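Peptidylprolyl Isomerase (Naegleria fowleri, PDB 6B4P) probably catalyses the cis-trans isomerisation of peptide bonds that precede proline, as a member of the FKBP family of peptidyl-prolyl isomerases. Local coordinates at residues V44-T49 with L60-P65. Numbering follows the deposited sequence.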
# COMPACT_ATOMS: atom_id res chain seq x y z
N VAL A 44 5.15 6.03 -5.37
CA VAL A 44 4.27 6.18 -4.22
C VAL A 44 5.03 6.78 -3.05
O VAL A 44 6.24 6.58 -2.89
CB VAL A 44 3.62 4.84 -3.78
CG1 VAL A 44 2.78 4.22 -4.90
CG2 VAL A 44 4.68 3.86 -3.28
N HIS A 45 4.31 7.54 -2.24
CA HIS A 45 4.75 7.88 -0.90
C HIS A 45 3.92 7.07 0.07
O HIS A 45 2.71 6.91 -0.13
CB HIS A 45 4.62 9.38 -0.61
CG HIS A 45 5.88 10.14 -0.83
ND1 HIS A 45 7.10 9.72 -0.33
CD2 HIS A 45 6.13 11.29 -1.50
CE1 HIS A 45 8.04 10.58 -0.67
NE2 HIS A 45 7.48 11.54 -1.38
N TYR A 46 4.56 6.55 1.12
CA TYR A 46 3.82 5.69 2.03
C TYR A 46 4.30 5.88 3.46
O TYR A 46 5.43 6.30 3.71
CB TYR A 46 3.95 4.21 1.64
CG TYR A 46 5.35 3.71 1.85
CD1 TYR A 46 5.72 3.08 3.05
CD2 TYR A 46 6.32 3.88 0.88
CE1 TYR A 46 7.02 2.65 3.25
CE2 TYR A 46 7.63 3.45 1.07
CZ TYR A 46 7.97 2.83 2.25
OH TYR A 46 9.25 2.41 2.46
N THR A 47 3.42 5.52 4.40
CA THR A 47 3.77 5.39 5.81
C THR A 47 3.20 4.06 6.31
O THR A 47 2.01 3.80 6.16
CB THR A 47 3.22 6.55 6.63
OG1 THR A 47 3.78 7.79 6.16
CG2 THR A 47 3.58 6.39 8.10
N GLY A 48 4.06 3.22 6.87
CA GLY A 48 3.66 1.92 7.38
C GLY A 48 3.66 1.92 8.90
O GLY A 48 4.62 2.37 9.54
N THR A 49 2.58 1.37 9.47
CA THR A 49 2.43 1.21 10.91
C THR A 49 1.93 -0.19 11.23
O THR A 49 1.28 -0.83 10.41
CB THR A 49 1.44 2.23 11.49
OG1 THR A 49 0.16 2.06 10.88
CG2 THR A 49 1.90 3.65 11.22
N LEU A 60 8.23 9.32 3.43
CA LEU A 60 8.23 10.76 3.69
C LEU A 60 9.37 11.15 4.62
O LEU A 60 9.86 12.28 4.54
CB LEU A 60 6.89 11.19 4.27
CG LEU A 60 5.70 11.10 3.31
CD1 LEU A 60 4.41 11.43 4.02
CD2 LEU A 60 5.90 12.03 2.11
N ASP A 61 9.80 10.25 5.50
CA ASP A 61 10.96 10.54 6.34
C ASP A 61 12.22 10.72 5.49
O ASP A 61 13.10 11.51 5.85
CB ASP A 61 11.18 9.44 7.37
CG ASP A 61 10.03 9.30 8.33
OD1 ASP A 61 9.24 10.26 8.48
OD2 ASP A 61 9.91 8.22 8.96
N ARG A 62 12.31 9.99 4.38
CA ARG A 62 13.43 10.08 3.47
C ARG A 62 13.22 11.11 2.37
O ARG A 62 14.19 11.54 1.74
CB ARG A 62 13.68 8.71 2.82
CG ARG A 62 13.71 7.56 3.81
CD ARG A 62 14.09 6.25 3.14
NE ARG A 62 13.03 5.71 2.29
CZ ARG A 62 12.05 4.92 2.72
NH1 ARG A 62 11.99 4.58 4.01
NH2 ARG A 62 11.14 4.47 1.87
N GLY A 63 11.98 11.51 2.13
CA GLY A 63 11.67 12.48 1.10
C GLY A 63 11.75 11.96 -0.31
O GLY A 63 11.58 12.75 -1.25
N GLN A 64 12.00 10.67 -0.50
CA GLN A 64 12.08 10.10 -1.83
C GLN A 64 10.95 9.11 -2.03
O GLN A 64 10.82 8.16 -1.23
CB GLN A 64 13.43 9.42 -2.05
CG GLN A 64 14.60 10.40 -2.07
CD GLN A 64 14.44 11.46 -3.14
OE1 GLN A 64 13.88 11.21 -4.21
NE2 GLN A 64 14.93 12.67 -2.85
N PRO A 65 10.11 9.29 -3.04
CA PRO A 65 9.07 8.29 -3.31
C PRO A 65 9.68 6.93 -3.62
O PRO A 65 10.82 6.83 -4.08
CB PRO A 65 8.32 8.85 -4.52
CG PRO A 65 9.25 9.87 -5.11
CD PRO A 65 10.04 10.43 -3.97
O HOH W 1 8.90 13.75 -2.18
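Two torsions set up the meeting of Y46 with R62: chi1 of 68° holds CG of Y46 between its own backbone N and carbonyl carbon, and the R62 chain is bent at chi3. The phenol OH then accepts a hydrogen bond from R62 NH2 at 2.9 Å, nearly straight at 163°. The oxygen lies close to the guanidinium plane, although the tyrosine ring is turned 49° from that plane. D57 ties the pair together from outside, bonding to Y46 OH and forming a salt bridge with R62 NH1, which should restrict both polar ends, and the arginine charge is probably balanced.

The neighbouring residue, H45, illustrates how a strand can sandwich an imidazole between aliphatic groups. L60 CD2 sits over the centre of one face, 3.5 Å from the ring centroid, in a CH-pi contact. P65 packs against the opposite face, with its CB 4.2 Å from the H45 centroid. The ring's nitrogens remain engaged: ND1 bonds to S59 OG, while NE2 lies 2.7 Å from a water that donates to G63 O. The two faces and the two polar contacts together should limit how the imidazole can turn. Beyond it, the CA of P65 rests 3.3 Å from V44 O.

G63, the first residue past the short helix to leave helical angles, has positive phi, and the chain then returns toward strand 41-50, with which F66 pairs at V44. This strand, short helix and returning strand belong to the FKBP fold, where a tyrosine and an aspartate equivalent to Y46 and D57 typically line the proline-binding pocket; W79, which meets the Y46 ring edge-to-face, probably corresponds to the tryptophan at its floor.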